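Local atomic coordinates of protein involved in catabolism of external DNA (Legionella pneumophila subsp. pneumophila, PDB entry 2OO3), a protein that probably methylates N6 of adenine 2030 in 23S ribosomal RNA, taking the methyl group from S-adenosyl-L-methionine. Residues N127-L130 with K131-H134; N142-G146 with V147-N151; L230-E233 with G234-C238; S251-K254 with L255-E258. One frame throughout, in Å; residues are numbered along the deposited sequence.

Interaction 1: residues N127-L130 with K131-H134; sequences NFLL and KLPH
The imidazole of His-134 meets the turn before it through a water held at the edge of the ring and in its plane, 2.7 Å from NE2. The same water donates to Leu-129 O at 2.8 Å and, over a longer 3.3 Å, to Leu-132 O, so it ties the ring to two carbonyls of the turn. The other flat group, the ring of Phe-128, forms a cation-pi pair with Arg-46. The backbone makes the local bonds: Lys-131 N donates to Phe-128 O at 3.0 Å, and Leu-132 N reaches Leu-129 O at 3.3 Å with a nearly straight N-H (166°). Both donors stand well above the carbonyl planes. Leu-129 O thus takes a backbone N-H and a water together.

Among the side chains, CB of Lys-131 lies 3.3 Å from Phe-128 O, and its CG comes to 3.8 Å from Asn-127 O. Leu-129 turns CG anti to N, chi1 -170°, and its CD1 meets CG of Leu-132 at 4.1 Å, the two side chains crossing at a slant. Leu-129 also rests on Val-141, Pro-103 and Glu-120, the last a predicted S-adenosyl-L-methionine-binding residue. The arrangement is a type I beta turn, Leu-129 to Leu-132, leading out of helix 123-129 toward strand 139-142 of the Rossmann-like methyltransferase sheet.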
loop_
_atom_site.group_PDB
_atom_site.type_symbol
_atom_site.label_atom_id
_atom_site.label_comp_id
_atom_site.label_asym_id
_atom_site.label_seq_id
_atom_site.Cartn_x
_atom_site.Cartn_y
_atom_site.Cartn_z
ATOM N N ASN A 127 -3.476 -10.785 -16.883
ATOM C CA ASN A 127 -4.642 -11.543 -17.316
ATOM C C ASN A 127 -5.566 -11.907 -16.162
ATOM O O ASN A 127 -6.780 -11.948 -16.354
ATOM C CB ASN A 127 -4.267 -12.809 -18.120
ATOM C CG ASN A 127 -3.777 -12.494 -19.550
ATOM O OD1 ASN A 127 -2.757 -13.030 -19.972
ATOM N ND2 ASN A 127 -4.490 -11.640 -20.285
ATOM N N PHE A 128 -5.005 -12.142 -14.971
ATOM C CA PHE A 128 -5.833 -12.399 -13.787
ATOM C C PHE A 128 -6.508 -11.135 -13.306
ATOM O O PHE A 128 -7.633 -11.165 -12.874
ATOM C CB PHE A 128 -5.013 -12.968 -12.631
ATOM C CG PHE A 128 -4.782 -14.444 -12.703
ATOM C CD1 PHE A 128 -5.814 -15.344 -12.432
ATOM C CD2 PHE A 128 -3.508 -14.947 -12.974
ATOM C CE1 PHE A 128 -5.580 -16.727 -12.487
ATOM C CE2 PHE A 128 -3.260 -16.329 -13.029
ATOM C CZ PHE A 128 -4.301 -17.218 -12.790
ATOM N N LEU A 129 -5.808 -10.015 -13.389
ATOM C CA LEU A 129 -6.361 -8.714 -12.978
ATOM C C LEU A 129 -7.582 -8.296 -13.826
ATOM O O LEU A 129 -8.481 -7.591 -13.351
ATOM C CB LEU A 129 -5.264 -7.655 -13.100
ATOM C CG LEU A 129 -5.521 -6.263 -12.503
ATOM C CD1 LEU A 129 -5.731 -6.357 -10.990
ATOM C CD2 LEU A 129 -4.313 -5.426 -12.831
ATOM N N LEU A 130 -7.627 -8.761 -15.074
ATOM C CA LEU A 130 -8.792 -8.516 -15.934
ATOM C C LEU A 130 -10.063 -9.175 -15.409
ATOM O O LEU A 130 -11.158 -8.843 -15.869
ATOM C CB LEU A 130 -8.531 -9.021 -17.381
ATOM C CG LEU A 130 -7.479 -8.267 -18.177
ATOM C CD1 LEU A 130 -7.191 -8.980 -19.513
ATOM C CD2 LEU A 130 -7.910 -6.800 -18.408
ATOM N N LYS A 131 -9.922 -10.111 -14.466
ATOM C CA LYS A 131 -11.059 -10.835 -13.900
ATOM C C LYS A 131 -11.623 -10.230 -12.587
ATOM O O LYS A 131 -12.584 -10.726 -12.050
ATOM C CB LYS A 131 -10.640 -12.284 -13.635
ATOM C CG LYS A 131 -10.122 -13.064 -14.891
ATOM C CD LYS A 131 -11.273 -13.213 -15.859
ATOM C CE LYS A 131 -11.221 -14.484 -16.752
ATOM N NZ LYS A 131 -12.489 -14.552 -17.618
ATOM N N LEU A 132 -10.996 -9.196 -12.050
ATOM C CA LEU A 132 -11.517 -8.534 -10.831
ATOM C C LEU A 132 -12.892 -7.939 -11.044
ATOM O O LEU A 132 -13.110 -7.307 -12.091
ATOM C CB LEU A 132 -10.585 -7.411 -10.402
ATOM C CG LEU A 132 -9.340 -7.849 -9.602
ATOM C CD1 LEU A 132 -9.539 -7.359 -8.188
ATOM C CD2 LEU A 132 -8.971 -9.388 -9.661
ATOM N N PRO A 133 -13.817 -8.127 -10.061
ATOM C CA PRO A 133 -15.122 -7.462 -10.189
ATOM C C PRO A 133 -14.936 -5.931 -10.125
ATOM O O PRO A 133 -14.025 -5.447 -9.418
ATOM C CB PRO A 133 -15.916 -7.948 -8.942
ATOM C CG PRO A 133 -14.875 -8.371 -7.943
ATOM C CD PRO A 133 -13.719 -8.911 -8.807
ATOM N N HIS A 134 -15.768 -5.190 -10.853
ATOM C CA HIS A 134 -15.726 -3.722 -10.813
ATOM C C HIS A 134 -16.863 -3.178 -9.978
ATOM O O HIS A 134 -16.849 -2.012 -9.622
ATOM C CB HIS A 134 -15.793 -3.105 -12.233
ATOM C CG HIS A 134 -14.628 -3.481 -13.102
ATOM N ND1 HIS A 134 -14.564 -3.187 -14.452
ATOM C CD2 HIS A 134 -13.487 -4.156 -12.805
ATOM C CE1 HIS A 134 -13.413 -3.632 -14.935
ATOM N NE2 HIS A 134 -12.755 -4.242 -13.962
HETATM O O HOH W 1 -10.698 -6.046 -13.892
#

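Interaction 2: residues N142-G146 with V147-N151; sequences NHTDG and VSKLN
With chi1 at -169°, Asp-145 swings its carboxylate away from its own N and back over the start of the following helix, where OD1 faces Val-147 N; Ser-148, with chi1 at 80°, turns OG back toward the carbonyl of Asp-145. The result is an N-cap: Asp-145 precedes helix 146-153, whose first turn is itself weakly bonded, and its OD1 accepts from Val-147 N at 3.1 Å and from Ser-148 N at 3.5 Å, both weak bonds. The backbone carbonyl of the same residue is gripped more firmly. Ser-148 OG donates to Asp-145 O at 2.7 Å, in the carbonyl plane and on a lone pair, while Lys-149 N reaches that oxygen at 3.2 Å, also in plane. One residue therefore serves the first turn with both side chain and main chain, and the N-H groups at the helix start would probably favour a negative carboxylate there.

Asp-145 and Gly-146 are predicted to bind S-adenosyl-L-methionine, consistent with their place after strand 139-142 of the Rossmann-like sheet. Val-147 leans on His-43, another residue predicted to bind the cofactor, and on helix 174-188, whereas His-143 stacks on Tyr-126 and gives its NE2 hydrogen bond to Leu-121 O.

Lys-149 crosses Thr-144 at about a right angle, and its NZ goes on to pair with a bound sulfate ion, probably from the crystallisation liquor. The apolar part of that crossing is the approach of Thr-144 CG2 to Lys-149 CG, 3.7 Å apart.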
loop_
_atom_site.group_PDB
_atom_site.type_symbol
_atom_site.label_atom_id
_atom_site.label_comp_id
_atom_site.label_asym_id
_atom_site.label_seq_id
_atom_site.Cartn_x
_atom_site.Cartn_y
_atom_site.Cartn_z
ATOM N N ASN A 142 -4.527 -1.809 -17.274
ATOM C CA ASN A 142 -3.527 -1.600 -18.323
ATOM C C ASN A 142 -2.270 -2.466 -18.216
ATOM O O ASN A 142 -1.657 -2.555 -17.150
ATOM C CB ASN A 142 -3.148 -0.139 -18.356
ATOM C CG ASN A 142 -4.339 0.739 -18.664
ATOM O OD1 ASN A 142 -4.603 1.061 -19.824
ATOM N ND2 ASN A 142 -5.083 1.117 -17.622
ATOM N N HIS A 143 -1.922 -3.136 -19.307
ATOM C CA HIS A 143 -0.733 -3.975 -19.368
ATOM C C HIS A 143 0.437 -3.086 -19.800
ATOM O O HIS A 143 0.669 -2.855 -20.985
ATOM C CB HIS A 143 -0.960 -5.152 -20.338
ATOM C CG HIS A 143 0.163 -6.140 -20.364
ATOM N ND1 HIS A 143 0.349 -7.028 -21.409
ATOM C CD2 HIS A 143 1.158 -6.383 -19.479
ATOM C CE1 HIS A 143 1.406 -7.775 -21.157
ATOM N NE2 HIS A 143 1.928 -7.391 -20.006
ATOM N N THR A 144 1.146 -2.552 -18.807
ATOM C CA THR A 144 2.087 -1.492 -19.045
ATOM C C THR A 144 3.022 -1.335 -17.860
ATOM O O THR A 144 2.711 -1.760 -16.738
ATOM C CB THR A 144 1.364 -0.164 -19.400
ATOM O OG1 THR A 144 2.293 0.742 -20.016
ATOM C CG2 THR A 144 0.666 0.486 -18.167
ATOM N N ASP A 145 4.192 -0.753 -18.122
ATOM C CA ASP A 145 5.078 -0.343 -17.059
ATOM C C ASP A 145 4.440 0.807 -16.290
ATOM O O ASP A 145 4.473 1.960 -16.754
ATOM C CB ASP A 145 6.406 0.133 -17.649
ATOM C CG ASP A 145 7.467 0.318 -16.593
ATOM O OD1 ASP A 145 7.123 0.647 -15.439
ATOM O OD2 ASP A 145 8.657 0.113 -16.926
ATOM N N GLY A 146 3.870 0.508 -15.121
ATOM C CA GLY A 146 3.205 1.561 -14.314
ATOM C C GLY A 146 4.077 2.756 -13.942
ATOM O O GLY A 146 3.614 3.878 -13.924
ATOM N N VAL A 147 5.350 2.504 -13.648
ATOM C CA VAL A 147 6.280 3.553 -13.239
ATOM C C VAL A 147 6.478 4.584 -14.377
ATOM O O VAL A 147 6.494 5.790 -14.132
ATOM C CB VAL A 147 7.621 2.936 -12.737
ATOM C CG1 VAL A 147 8.659 4.030 -12.385
ATOM C CG2 VAL A 147 7.346 2.077 -11.480
ATOM N N SER A 148 6.572 4.084 -15.613
ATOM C CA SER A 148 6.640 4.923 -16.802
ATOM C C SER A 148 5.340 5.698 -17.011
ATOM O O SER A 148 5.378 6.817 -17.492
ATOM C CB SER A 148 7.041 4.088 -18.045
ATOM O OG SER A 148 5.926 3.378 -18.588
ATOM N N LYS A 149 4.207 5.144 -16.589
ATOM C CA LYS A 149 2.904 5.815 -16.735
ATOM C C LYS A 149 2.680 7.041 -15.870
ATOM O O LYS A 149 1.846 7.900 -16.222
ATOM C CB LYS A 149 1.740 4.849 -16.482
ATOM C CG LYS A 149 1.316 4.064 -17.687
ATOM C CD LYS A 149 0.738 4.965 -18.749
ATOM C CE LYS A 149 0.343 4.187 -19.989
ATOM N NZ LYS A 149 -0.040 5.147 -21.061
ATOM N N LEU A 150 3.381 7.122 -14.736
ATOM C CA LEU A 150 3.303 8.300 -13.882
ATOM C C LEU A 150 3.400 9.604 -14.703
ATOM O O LEU A 150 2.584 10.526 -14.545
ATOM C CB LEU A 150 4.386 8.253 -12.807
ATOM C CG LEU A 150 4.194 7.250 -11.670
ATOM C CD1 LEU A 150 5.366 7.295 -10.711
ATOM C CD2 LEU A 150 2.887 7.545 -10.917
ATOM N N ASN A 151 4.378 9.659 -15.603
ATOM C CA ASN A 151 4.626 10.842 -16.396
ATOM C C ASN A 151 3.450 11.226 -17.306
ATOM O O ASN A 151 3.146 12.399 -17.454
ATOM C CB ASN A 151 5.925 10.627 -17.185
ATOM C CG ASN A 151 6.341 11.836 -18.028
ATOM O OD1 ASN A 151 6.685 11.674 -19.221
ATOM N ND2 ASN A 151 6.356 13.038 -17.421
#

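Interaction 3: residues L230-E233 with G234-C238; sequences LINE and GMTGC
Glu-233 N donates a weak hydrogen bond to Ile-231 O at 3.1 Å, bending the chain just where the methyl of Thr-236 meets it. The bend is an inverse gamma turn centred on Asn-232, in the loop that joins strands 220-226 and 237-243, antiparallel neighbours in the main sheet. No hydrogen bond links 230-233 to 234-238; their meeting is by van der Waals contact around one methyl group. In Thr-236 a chi1 of 53° puts OG1 between N and the carbonyl carbon and leaves CG2 anti to the carbonyl carbon, which aims the methyl at the turn. There it lies 3.9 Å from Asn-232 CA and 4.0 Å from Glu-233 N, while the hydroxyl OG1 makes a weak hydrogen bond to Val-200 O.

Within the bend Gly-234 takes a positive phi of 70°, a region that favours glycine, and a side chain here would crowd Glu-233 O. Beyond it Met-235 packs on Phe-14, Trp-197 and Pro-199, joining the loop to helix 14-30 and strand 193-200. Asn-232 and Thr-236 side chains pass at a slant, the amide oxygen OD1 of Asn-232 standing 4.1 Å from the methyl CG2 of Thr-236.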
loop_
_atom_site.group_PDB
_atom_site.type_symbol
_atom_site.label_atom_id
_atom_site.label_comp_id
_atom_site.label_asym_id
_atom_site.label_seq_id
_atom_site.Cartn_x
_atom_site.Cartn_y
_atom_site.Cartn_z
ATOM N N LEU A 230 16.370 -12.257 15.158
ATOM C CA LEU A 230 17.773 -12.173 15.612
ATOM C C LEU A 230 18.768 -12.407 14.484
ATOM O O LEU A 230 19.961 -12.122 14.646
ATOM C CB LEU A 230 18.045 -13.064 16.824
ATOM C CG LEU A 230 17.108 -12.846 18.023
ATOM C CD1 LEU A 230 17.559 -13.685 19.201
ATOM C CD2 LEU A 230 16.988 -11.379 18.418
ATOM N N ILE A 231 18.270 -12.885 13.343
ATOM C CA ILE A 231 19.070 -13.038 12.111
ATOM C C ILE A 231 18.568 -12.009 11.099
ATOM O O ILE A 231 17.362 -11.998 10.789
ATOM C CB ILE A 231 18.872 -14.418 11.427
ATOM C CG1 ILE A 231 19.179 -15.601 12.348
ATOM C CG2 ILE A 231 19.764 -14.547 10.172
ATOM C CD1 ILE A 231 20.566 -15.648 12.768
ATOM N N ASN A 232 19.473 -11.170 10.569
ATOM C CA ASN A 232 19.076 -10.197 9.546
ATOM C C ASN A 232 19.152 -10.820 8.154
ATOM O O ASN A 232 20.077 -10.533 7.378
ATOM C CB ASN A 232 19.921 -8.921 9.617
ATOM C CG ASN A 232 19.619 -8.103 10.832
ATOM O OD1 ASN A 232 18.574 -8.294 11.468
ATOM N ND2 ASN A 232 20.540 -7.209 11.207
ATOM N N GLU A 233 18.188 -11.687 7.851
ATOM C CA GLU A 233 18.143 -12.391 6.581
ATOM C C GLU A 233 16.780 -12.152 5.952
ATOM O O GLU A 233 15.751 -12.276 6.638
ATOM C CB GLU A 233 18.367 -13.901 6.781
ATOM C CG GLU A 233 18.356 -14.661 5.460
ATOM C CD GLU A 233 18.837 -16.125 5.560
ATOM O OE1 GLU A 233 18.835 -16.706 6.678
ATOM O OE2 GLU A 233 19.214 -16.685 4.487
ATOM N N GLY A 234 16.775 -11.789 4.670
ATOM C CA GLY A 234 15.554 -11.459 3.934
ATOM C C GLY A 234 14.974 -10.138 4.424
ATOM O O GLY A 234 15.691 -9.280 4.949
ATOM N N MET A 235 13.665 -9.968 4.267
ATOM C CA MET A 235 13.037 -8.708 4.630
ATOM C C MET A 235 12.748 -8.667 6.118
ATOM O O MET A 235 11.851 -9.361 6.602
ATOM C CB MET A 235 11.741 -8.524 3.816
ATOM C CG MET A 235 10.985 -7.192 4.051
ATOM S SD MET A 235 9.510 -7.006 2.971
ATOM C CE MET A 235 8.505 -8.388 3.327
ATOM N N THR A 236 13.468 -7.845 6.866
ATOM C CA THR A 236 13.283 -7.858 8.327
ATOM C C THR A 236 12.291 -6.787 8.769
ATOM O O THR A 236 11.920 -6.699 9.953
ATOM C CB THR A 236 14.607 -7.563 9.012
ATOM O OG1 THR A 236 15.123 -6.350 8.446
ATOM C CG2 THR A 236 15.583 -8.722 8.746
ATOM N N GLY A 237 11.885 -5.953 7.818
ATOM C CA GLY A 237 10.950 -4.873 8.138
ATOM C C GLY A 237 10.550 -4.231 6.848
ATOM O O GLY A 237 11.043 -4.608 5.770
ATOM N N CYS A 238 9.677 -3.234 6.937
ATOM C CA CYS A 238 9.290 -2.515 5.726
ATOM C C CYS A 238 8.722 -1.163 6.118
ATOM O O CYS A 238 8.530 -0.879 7.313
ATOM C CB CYS A 238 8.231 -3.347 4.967
ATOM S SG CYS A 238 6.636 -3.369 5.800
#

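Interaction 4: residues S251-K254 with L255-E258; sequences SEIK and LVLE
From CB, which lies 3.1 Å from Leu-255 N, the side chain of Lys-254 runs out toward Glu-258 one helical turn on. CG stands anti to the backbone N (chi1 -171°) and comes within 4.0 Å of Glu-258 OE1; the chain stays extended through CD, and CE is again 4.0 Å from that oxygen. Only the last torsion bends, chi4 -60°, and it turns NZ onto Glu-258 OE1 at 2.7 Å, a salt bridge in which the oxygen is met nearly along its C-O bond direction. CG of Glu-258 packs 3.0 Å from Lys-254 O, and the extended chain beyond it carries OE1 back over the turn to NZ of Lys-254.

Beneath this pair the helix keeps its i to i+4 bonds, among them Glu-258 N to Lys-254 O at 2.9 Å, so Lys-254 and Glu-258 are joined by main chain and side chain alike; the bond from Leu-255 N to Ser-251 O is long and weak. On the buried flank Ile-253 brings CD1 to 4.2 Å from Val-256 CB. Ile-253 and Leu-257 touch both helix 14-30 and Ile-223 of strand 220-226, while Val-256 packs on helix 14-30. Glu-252 sends its carboxylate to Arg-25 of helix 14-30 in a further salt bridge.

Helix 249-263 is thus amphipathic, with Ile-253, Val-256 and Leu-257 as its buried face. The side chains of both Lys-254 and Glu-258 touch Tyr-271 of strand 270-275, and within the ion pair each charge would probably favour the ionised form of the other.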
loop_
_atom_site.group_PDB
_atom_site.type_symbol
_atom_site.label_atom_id
_atom_site.label_comp_id
_atom_site.label_asym_id
_atom_site.label_seq_id
_atom_site.Cartn_x
_atom_site.Cartn_y
_atom_site.Cartn_z
ATOM N N SER A 251 -1.496 10.240 13.628
ATOM C CA SER A 251 -1.943 9.642 14.869
ATOM C C SER A 251 -2.755 8.367 14.669
ATOM O O SER A 251 -2.624 7.450 15.484
ATOM C CB SER A 251 -2.677 10.641 15.786
ATOM O OG SER A 251 -3.796 11.184 15.106
ATOM N N GLU A 252 -3.574 8.269 13.623
ATOM C CA GLU A 252 -4.231 6.990 13.352
ATOM C C GLU A 252 -3.209 5.897 13.118
ATOM O O GLU A 252 -3.329 4.818 13.664
ATOM C CB GLU A 252 -5.120 7.031 12.099
ATOM C CG GLU A 252 -6.332 7.939 12.230
ATOM C CD GLU A 252 -7.360 7.697 11.151
ATOM O OE1 GLU A 252 -7.000 7.163 10.073
ATOM O OE2 GLU A 252 -8.527 8.062 11.379
ATOM N N ILE A 253 -2.211 6.167 12.271
ATOM C CA ILE A 253 -1.292 5.113 11.860
ATOM C C ILE A 253 -0.408 4.619 13.030
ATOM O O ILE A 253 -0.013 3.466 13.061
ATOM C CB ILE A 253 -0.456 5.544 10.661
ATOM C CG1 ILE A 253 -0.057 4.313 9.845
ATOM C CG2 ILE A 253 0.710 6.451 11.103
ATOM C CD1 ILE A 253 -1.275 3.591 9.223
ATOM N N LYS A 254 -0.167 5.492 14.006
ATOM C CA LYS A 254 0.501 5.121 15.251
ATOM C C LYS A 254 -0.281 4.057 16.032
ATOM O O LYS A 254 0.310 3.100 16.529
ATOM C CB LYS A 254 0.719 6.369 16.118
ATOM C CG LYS A 254 1.607 6.148 17.378
ATOM C CD LYS A 254 1.816 7.484 18.117
ATOM C CE LYS A 254 2.597 7.333 19.437
ATOM N NZ LYS A 254 1.820 6.418 20.320
ATOM N N LEU A 255 -1.598 4.238 16.151
ATOM C CA LEU A 255 -2.451 3.230 16.789
ATOM C C LEU A 255 -2.364 1.918 16.009
ATOM O O LEU A 255 -2.254 0.842 16.601
ATOM C CB LEU A 255 -3.926 3.666 16.901
ATOM C CG LEU A 255 -4.865 2.618 17.586
ATOM C CD1 LEU A 255 -4.332 2.049 18.908
ATOM C CD2 LEU A 255 -6.310 3.126 17.793
ATOM N N VAL A 256 -2.404 2.004 14.683
ATOM C CA VAL A 256 -2.359 0.786 13.883
ATOM C C VAL A 256 -1.029 0.053 14.154
ATOM O O VAL A 256 -1.016 -1.142 14.460
ATOM C CB VAL A 256 -2.496 1.092 12.372
ATOM C CG1 VAL A 256 -2.116 -0.171 11.498
ATOM C CG2 VAL A 256 -3.935 1.584 12.037
ATOM N N LEU A 257 0.083 0.777 14.016
ATOM C CA LEU A 257 1.418 0.182 14.179
ATOM C C LEU A 257 1.625 -0.388 15.578
ATOM O O LEU A 257 2.182 -1.479 15.711
ATOM C CB LEU A 257 2.526 1.194 13.855
ATOM C CG LEU A 257 2.603 1.661 12.392
ATOM C CD1 LEU A 257 3.471 2.931 12.254
ATOM C CD2 LEU A 257 3.161 0.539 11.503
ATOM N N GLU A 258 1.175 0.324 16.618
ATOM C CA GLU A 258 1.241 -0.232 17.979
ATOM C C GLU A 258 0.501 -1.542 18.058
ATOM O O GLU A 258 1.012 -2.506 18.630
ATOM C CB GLU A 258 0.602 0.681 19.020
ATOM C CG GLU A 258 1.209 2.044 19.208
ATOM C CD GLU A 258 0.555 2.725 20.410
ATOM O OE1 GLU A 258 0.737 3.950 20.587
ATOM O OE2 GLU A 258 -0.144 1.996 21.181
#

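The four contacts follow one another along the chain without overlap, all within one Rossmann-like methyltransferase fold built on a mixed eight-stranded sheet. Interactions 1 and 2 flank strand 139-142, an outermost strand: the first leads toward it, the second leaves it for helix 146-153, with centres 18 Å apart. Interaction 3 runs from a loop into strand 237-243 in the antiparallel half; interaction 4 lies on helix 249-263, the next element, their centres 22 Å apart. Interaction 4 lies across the chain's centre from interactions 1 and 2, centres about 32 Å apart. Glu-120, His-43, Asp-145 and Gly-146, predicted to bind the cofactor, lie in or near interactions 1 and 2, while interaction 3 is nearer the predicted proton acceptor Asp-166.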